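PTS-dependent dihydroxyacetone kinase operon regulatory protein (Escherichia coli, PDB 4LRZ) activates transcription of the dhaKLM operon from a sigma-70 promoter and represses its own gene, this chain being its N-terminal, probably sensory, part. Local coordinates at residues 65-76 with 87-97; 145-153 with 175-186. All coordinates share one frame; numbering follows the deposited sequence.

Interaction 1. Residues 65-76 with 87-97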
loop_
_atom_site.group_PDB
_atom_site.type_symbol
_atom_site.label_atom_id
_atom_site.label_comp_id
_atom_site.label_asym_id
_atom_site.label_seq_id
_atom_site.Cartn_x
_atom_site.Cartn_y
_atom_site.Cartn_z
ATOM N N TRP F 65 6.774 -10.886 17.236
ATOM C CA TRP F 65 7.276 -11.803 18.269
ATOM C C TRP F 65 8.796 -11.663 18.461
ATOM O O TRP F 65 9.280 -11.484 19.581
ATOM C CB TRP F 65 6.885 -13.257 17.943
ATOM C CG TRP F 65 7.437 -14.234 18.902
ATOM C CD1 TRP F 65 8.191 -15.327 18.610
ATOM C CD2 TRP F 65 7.314 -14.189 20.331
ATOM N NE1 TRP F 65 8.544 -15.971 19.771
ATOM C CE2 TRP F 65 8.010 -15.299 20.841
ATOM C CE3 TRP F 65 6.674 -13.318 21.224
ATOM C CZ2 TRP F 65 8.105 -15.564 22.223
ATOM C CZ3 TRP F 65 6.776 -13.569 22.586
ATOM C CH2 TRP F 65 7.495 -14.688 23.075
ATOM N N GLU F 66 9.530 -11.760 17.361
ATOM C CA GLU F 66 10.983 -11.637 17.356
ATOM C C GLU F 66 11.507 -10.452 18.187
ATOM O O GLU F 66 12.411 -10.638 18.960
ATOM C CB GLU F 66 11.505 -11.519 15.916
ATOM C CG GLU F 66 13.048 -11.565 15.857
ATOM C CD GLU F 66 13.652 -11.084 14.536
ATOM O OE1 GLU F 66 14.893 -10.839 14.517
ATOM O OE2 GLU F 66 12.905 -10.965 13.526
ATOM N N TYR F 67 10.933 -9.256 18.015
ATOM C CA TYR F 67 11.384 -8.064 18.751
ATOM C C TYR F 67 10.801 -7.895 20.155
ATOM O O TYR F 67 11.148 -6.943 20.858
ATOM C CB TYR F 67 11.189 -6.792 17.926
ATOM C CG TYR F 67 12.085 -6.797 16.748
ATOM C CD1 TYR F 67 13.386 -6.297 16.829
ATOM C CD2 TYR F 67 11.667 -7.384 15.562
ATOM C CE1 TYR F 67 14.220 -6.348 15.750
ATOM C CE2 TYR F 67 12.483 -7.427 14.482
ATOM C CZ TYR F 67 13.755 -6.913 14.575
ATOM O OH TYR F 67 14.536 -6.994 13.463
ATOM N N MET F 68 9.975 -8.861 20.553
ATOM C CA MET F 68 9.338 -8.909 21.847
ATOM C C MET F 68 9.832 -10.032 22.772
ATOM O O MET F 68 9.775 -9.889 24.007
ATOM C CB MET F 68 7.837 -9.113 21.635
ATOM C CG MET F 68 6.996 -8.538 22.721
ATOM S SD MET F 68 5.307 -8.625 22.203
ATOM C CE MET F 68 4.821 -7.042 22.776
ATOM N N ALA F 69 10.217 -11.173 22.200
ATOM C CA ALA F 69 10.715 -12.310 22.992
ATOM C C ALA F 69 11.935 -11.856 23.825
ATOM O O ALA F 69 12.818 -11.165 23.273
ATOM C CB ALA F 69 11.099 -13.483 22.059
ATOM N N PRO F 70 12.018 -12.233 25.127
ATOM C CA PRO F 70 11.202 -13.128 25.967
ATOM C C PRO F 70 10.055 -12.411 26.680
ATOM O O PRO F 70 10.220 -11.274 27.155
ATOM C CB PRO F 70 12.196 -13.642 27.014
ATOM C CG PRO F 70 13.349 -12.575 27.039
ATOM C CD PRO F 70 13.099 -11.594 25.915
ATOM N N ARG F 71 8.915 -13.095 26.751
ATOM C CA ARG F 71 7.671 -12.538 27.220
ATOM C C ARG F 71 6.633 -13.676 27.244
ATOM O O ARG F 71 6.599 -14.494 26.334
ATOM C CB ARG F 71 7.235 -11.419 26.278
ATOM C CG ARG F 71 5.784 -11.134 26.335
ATOM C CD ARG F 71 5.384 -9.704 26.014
ATOM N NE ARG F 71 4.219 -9.382 26.854
ATOM C CZ ARG F 71 3.243 -8.546 26.542
ATOM N NH1 ARG F 71 3.227 -7.914 25.361
ATOM N NH2 ARG F 71 2.280 -8.343 27.415
ATOM N N GLU F 72 5.820 -13.758 28.290
ATOM C CA GLU F 72 4.716 -14.744 28.335
ATOM C C GLU F 72 3.497 -14.214 27.583
ATOM O O GLU F 72 2.645 -13.547 28.171
ATOM C CB GLU F 72 4.327 -15.075 29.784
ATOM C CG GLU F 72 5.333 -15.962 30.568
ATOM C CD GLU F 72 5.037 -16.037 32.077
ATOM O OE1 GLU F 72 5.846 -15.475 32.857
ATOM O OE2 GLU F 72 4.014 -16.647 32.502
ATOM N N CYS F 73 3.429 -14.470 26.277
ATOM C CA CYS F 73 2.306 -14.005 25.505
ATOM C C CYS F 73 2.140 -14.800 24.218
ATOM O O CYS F 73 3.005 -15.562 23.837
ATOM C CB CYS F 73 2.405 -12.506 25.188
ATOM S SG CYS F 73 3.457 -12.137 23.781
ATOM N N ALA F 74 1.006 -14.614 23.562
ATOM C CA ALA F 74 0.686 -15.337 22.353
ATOM C C ALA F 74 0.045 -14.345 21.431
ATOM O O ALA F 74 -0.661 -13.414 21.864
ATOM C CB ALA F 74 -0.289 -16.449 22.675
ATOM N N LEU F 75 0.232 -14.576 20.148
ATOM C CA LEU F 75 -0.380 -13.734 19.135
ATOM C C LEU F 75 -1.261 -14.653 18.265
ATOM O O LEU F 75 -0.860 -15.798 17.961
ATOM C CB LEU F 75 0.719 -13.056 18.321
ATOM C CG LEU F 75 1.647 -12.075 19.077
ATOM C CD1 LEU F 75 3.030 -11.905 18.396
ATOM C CD2 LEU F 75 0.991 -10.722 19.216
ATOM N N PHE F 76 -2.439 -14.150 17.875
ATOM C CA PHE F 76 -3.405 -14.892 17.095
ATOM C C PHE F 76 -3.804 -14.109 15.842
ATOM O O PHE F 76 -3.984 -12.906 15.903
ATOM C CB PHE F 76 -4.721 -15.047 17.908
ATOM C CG PHE F 76 -4.665 -15.999 19.111
ATOM C CD1 PHE F 76 -3.626 -16.894 19.313
ATOM C CD2 PHE F 76 -5.773 -16.047 19.997
ATOM C CE1 PHE F 76 -3.649 -17.785 20.408
ATOM C CE2 PHE F 76 -5.830 -16.948 21.082
ATOM C CZ PHE F 76 -4.749 -17.820 21.283
ATOM N N ARG F 87 -1.462 -19.207 15.272
ATOM C CA ARG F 87 -0.978 -18.775 16.573
ATOM C C ARG F 87 0.557 -18.773 16.610
ATOM O O ARG F 87 1.187 -19.648 16.035
ATOM C CB ARG F 87 -1.485 -19.749 17.649
ATOM C CG ARG F 87 -2.998 -19.905 17.680
ATOM C CD ARG F 87 -3.428 -21.366 17.701
ATOM N NE ARG F 87 -2.815 -22.063 18.801
ATOM C CZ ARG F 87 -1.803 -22.913 18.678
ATOM N NH1 ARG F 87 -1.295 -23.213 17.468
ATOM N NH2 ARG F 87 -1.322 -23.476 19.769
ATOM N N ASN F 88 1.166 -17.835 17.310
ATOM C CA ASN F 88 2.604 -17.928 17.539
ATOM C C ASN F 88 2.921 -17.164 18.792
ATOM O O ASN F 88 1.987 -16.642 19.420
ATOM C CB ASN F 88 3.440 -17.460 16.326
ATOM C CG ASN F 88 3.345 -15.991 16.106
ATOM O OD1 ASN F 88 4.351 -15.291 15.967
ATOM N ND2 ASN F 88 2.141 -15.496 16.093
ATOM N N GLY F 89 4.199 -17.129 19.191
ATOM C CA GLY F 89 4.572 -16.521 20.466
ATOM C C GLY F 89 5.232 -17.527 21.408
ATOM O O GLY F 89 5.891 -18.468 20.975
ATOM N N ASP F 90 5.063 -17.326 22.700
ATOM C CA ASP F 90 5.767 -18.138 23.665
ATOM C C ASP F 90 5.159 -19.537 23.809
ATOM O O ASP F 90 3.968 -19.672 24.109
ATOM C CB ASP F 90 5.790 -17.425 25.014
ATOM C CG ASP F 90 6.257 -18.320 26.124
ATOM O OD1 ASP F 90 7.435 -18.704 26.126
ATOM O OD2 ASP F 90 5.450 -18.638 27.010
ATOM N N PRO F 91 5.978 -20.573 23.596
ATOM C CA PRO F 91 5.581 -22.002 23.682
ATOM C C PRO F 91 4.692 -22.352 24.905
ATOM O O PRO F 91 3.557 -22.906 24.752
ATOM C CB PRO F 91 6.926 -22.748 23.719
ATOM C CG PRO F 91 7.927 -21.804 23.022
ATOM C CD PRO F 91 7.403 -20.388 23.211
ATOM N N GLN F 92 5.161 -21.990 26.092
ATOM C CA GLN F 92 4.399 -22.199 27.325
ATOM C C GLN F 92 3.014 -21.508 27.321
ATOM O O GLN F 92 1.999 -22.085 27.753
ATOM C CB GLN F 92 5.219 -21.744 28.530
ATOM C CG GLN F 92 4.504 -21.909 29.912
ATOM C CD GLN F 92 5.258 -21.200 31.058
ATOM O OE1 GLN F 92 5.970 -21.839 31.836
ATOM N NE2 GLN F 92 5.119 -19.875 31.137
ATOM N N THR F 93 2.971 -20.273 26.837
ATOM C CA THR F 93 1.735 -19.525 26.861
ATOM C C THR F 93 0.775 -20.201 25.871
ATOM O O THR F 93 -0.375 -20.440 26.190
ATOM C CB THR F 93 1.996 -18.027 26.629
ATOM O OG1 THR F 93 2.958 -17.576 27.593
ATOM C CG2 THR F 93 0.766 -17.205 26.792
ATOM N N LEU F 94 1.285 -20.579 24.713
ATOM C CA LEU F 94 0.535 -21.322 23.715
ATOM C C LEU F 94 0.051 -22.651 24.236
ATOM O O LEU F 94 -1.076 -23.043 23.909
ATOM C CB LEU F 94 1.343 -21.561 22.454
ATOM C CG LEU F 94 1.544 -20.275 21.654
ATOM C CD1 LEU F 94 2.618 -20.423 20.539
ATOM C CD2 LEU F 94 0.187 -19.803 21.124
ATOM N N GLN F 95 0.852 -23.343 25.047
ATOM C CA GLN F 95 0.304 -24.561 25.629
ATOM C C GLN F 95 -0.806 -24.279 26.647
ATOM O O GLN F 95 -1.794 -25.002 26.648
ATOM C CB GLN F 95 1.363 -25.586 26.132
ATOM C CG GLN F 95 1.967 -25.357 27.530
ATOM C CD GLN F 95 1.104 -25.814 28.739
ATOM O OE1 GLN F 95 0.111 -26.550 28.592
ATOM N NE2 GLN F 95 1.510 -25.379 29.953
ATOM N N GLN F 96 -0.672 -23.240 27.475
ATOM C CA GLN F 96 -1.745 -22.874 28.417
ATOM C C GLN F 96 -3.074 -22.483 27.718
ATOM O O GLN F 96 -4.162 -22.905 28.131
ATOM C CB GLN F 96 -1.302 -21.773 29.371
ATOM C CG GLN F 96 -0.081 -22.151 30.202
ATOM C CD GLN F 96 0.517 -20.990 31.005
ATOM O OE1 GLN F 96 0.102 -19.834 30.875
ATOM N NE2 GLN F 96 1.498 -21.304 31.854
ATOM N N LEU F 97 -2.991 -21.707 26.645
ATOM C CA LEU F 97 -4.178 -21.308 25.902
ATOM C C LEU F 97 -4.791 -22.504 25.188
ATOM O O LEU F 97 -6.012 -22.633 25.086
ATOM C CB LEU F 97 -3.841 -20.192 24.912
ATOM C CG LEU F 97 -3.547 -18.898 25.647
ATOM C CD1 LEU F 97 -2.808 -17.912 24.714
ATOM C CD2 LEU F 97 -4.860 -18.349 26.210
HETATM O O HOH W 1 2.327 -18.070 30.136
#
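Trp65 lays its indole flat over the backbone of Gly89: Gly89 CA stands 3.7 Å from the centroid of the six-membered ring and 17° off its normal, a CH-pi contact. Asp90 N follows over the same face, 3.5 Å from Trp65 CZ2, while Ala69 CB sits against the opposite face. With CG anti to the backbone N (chi1 176°), the ring swings from the end of helix 51-66 to the hairpin edge; an alanine here would probably open a gap over Gly89 and Asp90 N. Gly89 has no space for a side chain, since a CB would collide with Cys73 O.

Backbone bonds set the register. Leu75 N reaches Asn88 O at 2.8 Å with an N-H...O angle of 174°, Asn88 N returns the bond to Leu75 O, and Asp90 N bonds to Cys73 O. This is the antiparallel hairpin 74-79/84-89 at one side of the GAF-domain sheet.

Where the second strand passes into helix 91-99, Asp90 is the N-cap: its OD2 takes both Thr93 N and Thr93 OG1, the hydroxyl through the anti lone pair. A water links Thr93 OG1, Glu72 OE2 and Gln96 OE1.

On the face of the hairpin that carries Phe76 and Arg87 the packing is apolar: Ala74 CB meets Leu97 CD1 at 3.6 Å and Leu94 CD2 at 3.7 Å, and the Arg87 CG methylene lies 3.5 Å from Phe76 CD1, the two side chains alongside.

Interaction 2. Residues 145-153 with 175-186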
loop_
_atom_site.group_PDB
_atom_site.type_symbol
_atom_site.label_atom_id
_atom_site.label_comp_id
_atom_site.label_asym_id
_atom_site.label_seq_id
_atom_site.Cartn_x
_atom_site.Cartn_y
_atom_site.Cartn_z
ATOM N N PHE F 145 -6.734 -9.844 27.009
ATOM C CA PHE F 145 -6.742 -9.936 25.535
ATOM C C PHE F 145 -6.764 -8.533 24.912
ATOM O O PHE F 145 -7.432 -7.641 25.428
ATOM C CB PHE F 145 -7.931 -10.772 25.032
ATOM C CG PHE F 145 -7.806 -12.243 25.332
ATOM C CD1 PHE F 145 -7.168 -13.102 24.444
ATOM C CD2 PHE F 145 -8.299 -12.773 26.491
ATOM C CE1 PHE F 145 -7.042 -14.475 24.727
ATOM C CE2 PHE F 145 -8.171 -14.130 26.778
ATOM C CZ PHE F 145 -7.559 -14.970 25.906
ATOM N N CYS F 146 -5.981 -8.323 23.863
ATOM C CA CYS F 146 -6.107 -7.130 23.043
ATOM C C CYS F 146 -6.411 -7.602 21.641
ATOM O O CYS F 146 -5.860 -8.612 21.177
ATOM C CB CYS F 146 -4.786 -6.354 22.972
ATOM S SG CYS F 146 -4.196 -5.717 24.545
ATOM N N ALA F 147 -7.223 -6.842 20.926
ATOM C CA ALA F 147 -7.544 -7.215 19.559
ATOM C C ALA F 147 -7.941 -6.013 18.740
ATOM O O ALA F 147 -8.468 -4.994 19.246
ATOM C CB ALA F 147 -8.650 -8.289 19.540
ATOM N N THR F 148 -7.704 -6.133 17.453
ATOM C CA THR F 148 -8.107 -5.089 16.561
ATOM C C THR F 148 -8.627 -5.785 15.328
ATOM O O THR F 148 -8.020 -6.740 14.880
ATOM C CB THR F 148 -6.880 -4.177 16.197
ATOM O OG1 THR F 148 -6.363 -3.586 17.407
ATOM C CG2 THR F 148 -7.291 -3.076 15.267
ATOM N N PRO F 149 -9.720 -5.283 14.748
ATOM C CA PRO F 149 -10.186 -5.870 13.522
ATOM C C PRO F 149 -9.361 -5.384 12.312
ATOM O O PRO F 149 -8.817 -4.275 12.346
ATOM C CB PRO F 149 -11.629 -5.355 13.431
ATOM C CG PRO F 149 -11.623 -4.054 14.114
ATOM C CD PRO F 149 -10.646 -4.234 15.239
ATOM N N LEU F 150 -9.288 -6.201 11.261
ATOM C CA LEU F 150 -8.728 -5.686 10.044
ATOM C C LEU F 150 -9.600 -5.826 8.825
ATOM O O LEU F 150 -10.480 -6.717 8.737
ATOM C CB LEU F 150 -7.333 -6.226 9.780
ATOM C CG LEU F 150 -7.140 -7.543 9.078
ATOM C CD1 LEU F 150 -6.339 -7.202 7.878
ATOM C CD2 LEU F 150 -6.330 -8.412 10.025
ATOM N N PHE F 151 -9.313 -4.948 7.871
ATOM C CA PHE F 151 -10.205 -4.726 6.740
ATOM C C PHE F 151 -9.622 -4.992 5.349
ATOM O O PHE F 151 -8.446 -4.850 5.122
ATOM C CB PHE F 151 -10.843 -3.336 6.856
ATOM C CG PHE F 151 -11.617 -3.133 8.153
ATOM C CD1 PHE F 151 -12.931 -3.580 8.274
ATOM C CD2 PHE F 151 -11.005 -2.514 9.270
ATOM C CE1 PHE F 151 -13.673 -3.403 9.509
ATOM C CE2 PHE F 151 -11.713 -2.306 10.486
ATOM C CZ PHE F 151 -13.051 -2.758 10.608
ATOM N N ASP F 152 -10.501 -5.378 4.440
ATOM C CA ASP F 152 -10.223 -5.675 3.037
ATOM C C ASP F 152 -9.380 -4.678 2.257
ATOM O O ASP F 152 -8.663 -3.831 2.814
ATOM C CB ASP F 152 -11.571 -5.800 2.271
ATOM C CG ASP F 152 -12.015 -7.195 2.173
ATOM O OD1 ASP F 152 -11.181 -8.051 2.523
ATOM O OD2 ASP F 152 -13.170 -7.466 1.773
ATOM N N SER F 153 -9.477 -4.848 0.941
ATOM C CA SER F 153 -9.010 -3.915 -0.065
ATOM C C SER F 153 -10.218 -2.980 -0.315
ATOM O O SER F 153 -10.081 -1.844 -0.727
ATOM C CB SER F 153 -8.625 -4.715 -1.340
ATOM O OG SER F 153 -8.567 -6.158 -1.098
ATOM N N LEU F 175 -2.089 -3.012 23.167
ATOM C CA LEU F 175 -3.212 -2.639 22.321
ATOM C C LEU F 175 -2.792 -1.883 21.032
ATOM O O LEU F 175 -3.090 -2.329 19.902
ATOM C CB LEU F 175 -4.224 -1.852 23.151
ATOM C CG LEU F 175 -5.592 -1.575 22.521
ATOM C CD1 LEU F 175 -6.274 -2.856 22.040
ATOM C CD2 LEU F 175 -6.489 -0.860 23.551
ATOM N N PRO F 176 -2.054 -0.753 21.182
ATOM C CA PRO F 176 -1.582 -0.057 19.968
ATOM C C PRO F 176 -0.749 -0.956 19.058
ATOM O O PRO F 176 -0.755 -0.762 17.861
ATOM C CB PRO F 176 -0.799 1.137 20.524
ATOM C CG PRO F 176 -0.408 0.773 21.873
ATOM C CD PRO F 176 -1.551 -0.108 22.412
ATOM N N LEU F 177 -0.110 -1.985 19.607
ATOM C CA LEU F 177 0.626 -2.931 18.783
ATOM C C LEU F 177 -0.269 -3.772 17.868
ATOM O O LEU F 177 0.033 -3.949 16.686
ATOM C CB LEU F 177 1.508 -3.828 19.646
ATOM C CG LEU F 177 2.282 -4.926 18.879
ATOM C CD1 LEU F 177 3.390 -4.383 17.964
ATOM C CD2 LEU F 177 2.880 -5.914 19.846
ATOM N N THR F 178 -1.380 -4.301 18.417
ATOM C CA THR F 178 -2.329 -5.061 17.608
ATOM C C THR F 178 -2.938 -4.104 16.580
ATOM O O THR F 178 -3.055 -4.452 15.414
ATOM C CB THR F 178 -3.439 -5.823 18.453
ATOM O OG1 THR F 178 -4.414 -4.899 18.948
ATOM C CG2 THR F 178 -2.829 -6.587 19.615
ATOM N N LEU F 179 -3.282 -2.890 17.007
ATOM C CA LEU F 179 -3.794 -1.907 16.075
ATOM C C LEU F 179 -2.857 -1.599 14.888
ATOM O O LEU F 179 -3.239 -1.616 13.702
ATOM C CB LEU F 179 -4.159 -0.630 16.839
ATOM C CG LEU F 179 -4.538 0.653 16.109
ATOM C CD1 LEU F 179 -5.937 0.596 15.594
ATOM C CD2 LEU F 179 -4.405 1.787 17.040
ATOM N N ALA F 180 -1.612 -1.348 15.195
ATOM C CA ALA F 180 -0.656 -1.010 14.159
ATOM C C ALA F 180 -0.423 -2.191 13.212
ATOM O O ALA F 180 -0.255 -1.985 11.998
ATOM C CB ALA F 180 0.639 -0.573 14.821
ATOM N N ILE F 181 -0.383 -3.414 13.758
ATOM C CA ILE F 181 -0.238 -4.628 12.941
ATOM C C ILE F 181 -1.498 -4.878 12.109
ATOM O O ILE F 181 -1.394 -5.144 10.925
ATOM C CB ILE F 181 0.123 -5.848 13.754
ATOM C CG1 ILE F 181 1.538 -5.704 14.297
ATOM C CG2 ILE F 181 0.036 -7.109 12.938
ATOM C CD1 ILE F 181 1.828 -6.707 15.397
ATOM N N ALA F 182 -2.681 -4.712 12.689
ATOM C CA ALA F 182 -3.921 -4.835 11.854
ATOM C C ALA F 182 -3.926 -3.831 10.751
ATOM O O ALA F 182 -4.243 -4.157 9.613
ATOM C CB ALA F 182 -5.280 -4.743 12.675
ATOM N N ARG F 183 -3.589 -2.595 11.060
ATOM C CA ARG F 183 -3.508 -1.613 9.967
ATOM C C ARG F 183 -2.450 -1.864 8.894
ATOM O O ARG F 183 -2.667 -1.566 7.708
ATOM C CB ARG F 183 -3.484 -0.200 10.491
ATOM C CG ARG F 183 -4.919 0.348 10.384
ATOM C CD ARG F 183 -5.439 0.986 11.665
ATOM N NE ARG F 183 -4.774 2.257 11.936
ATOM C CZ ARG F 183 -5.323 3.271 12.614
ATOM N NH1 ARG F 183 -6.570 3.191 13.103
ATOM N NH2 ARG F 183 -4.611 4.364 12.807
ATOM N N GLU F 184 -1.331 -2.458 9.298
ATOM C CA GLU F 184 -0.277 -2.795 8.370
ATOM C C GLU F 184 -0.730 -3.912 7.436
ATOM O O GLU F 184 -0.588 -3.774 6.237
ATOM C CB GLU F 184 1.001 -3.164 9.137
ATOM C CG GLU F 184 1.891 -4.188 8.442
ATOM C CD GLU F 184 3.297 -4.314 9.076
ATOM O OE1 GLU F 184 4.265 -4.280 8.279
ATOM O OE2 GLU F 184 3.441 -4.461 10.330
ATOM N N VAL F 185 -1.288 -4.998 7.975
ATOM C CA VAL F 185 -1.798 -6.101 7.152
ATOM C C VAL F 185 -2.941 -5.593 6.188
ATOM O O VAL F 185 -2.914 -5.813 4.967
ATOM C CB VAL F 185 -2.245 -7.288 8.041
ATOM C CG1 VAL F 185 -2.632 -8.471 7.200
ATOM C CG2 VAL F 185 -1.127 -7.697 9.022
ATOM N N GLY F 186 -3.899 -4.856 6.731
ATOM C CA GLY F 186 -4.858 -4.116 5.911
ATOM C C GLY F 186 -4.235 -3.365 4.750
ATOM O O GLY F 186 -4.590 -3.578 3.559
#
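The hydroxyls of Thr148 and Thr178 meet across the contact, with Thr148 OG1 2.8 Å from Thr178 OG1, a hydrogen bond in which either could be the donor. It is the one hydrogen bond between strand segment 145-153 and helix segment 175-186. Thr148 turns its methyl the other way: CG2 lies anti to the backbone N and rests 3.7 Å from Ala182 CB, one turn further along the helix.

Apolar contacts extend the seam from this pair in both directions. Toward the start of both segments, Cys146 CB touches Leu175 CD1 and the methyl CG2 of Thr178, each at 3.9 Å, while Cys146 SG lies near the backbone of Leu175. Toward their ends, Leu150 CB packs 3.8 Å from Ala182 CB. Leu150 has its CG between the backbone N and the carbonyl carbon (chi1 86°), and its CD1 reaches Gly186 N at 3.6 Å and the CG1 of Val185.

Backbone direction explains this spacing. The segment axes approach to 7.0 Å and run 22° from parallel, so alternate strand residues Cys146, Thr148 and Leu150 face residues on successive turns of the helix: Leu175, Thr178 or Leu179, and Ala182. The small Ala182 is consistent with the close approach there, its CA 5.2 Å from Leu150 CA. Strand 143-151 is held along both edges by backbone bonds, Thr148 with Ile161 and Ala147 with Val128, within the antiparallel sheet of the GAF domain. The helix also meets a second subunit, where Arg183 forms a salt bridge with Asp63 of that copy.

The two hydroxyls thus lie in a largely apolar seam, with Leu175 O 3.0 Å from Thr178 OG1 as another possible acceptor, so the buried oxygens are probably satisfied by one another and by the helix backbone.

How the interactions relate
From the N terminus, helix 51-66 leads into interaction 1, which closes the short hairpin loop between strands 74-79 and 84-89 and carries the chain into helix 91-99. Only later does interaction 2 open: it joins strand 143-151 to the start of the long helix 174-211, closing a loop that includes strand 157-166. The two loops are therefore in series, neither nested nor crossed. Both reach one five-stranded sheet, in which strand 157-166 lies between 74-79 and 143-151. Their centres are 18 Å apart, yet they touch where Met68 CE packs 3.7 Å from Leu177 CD2, and both also contact the second subunit.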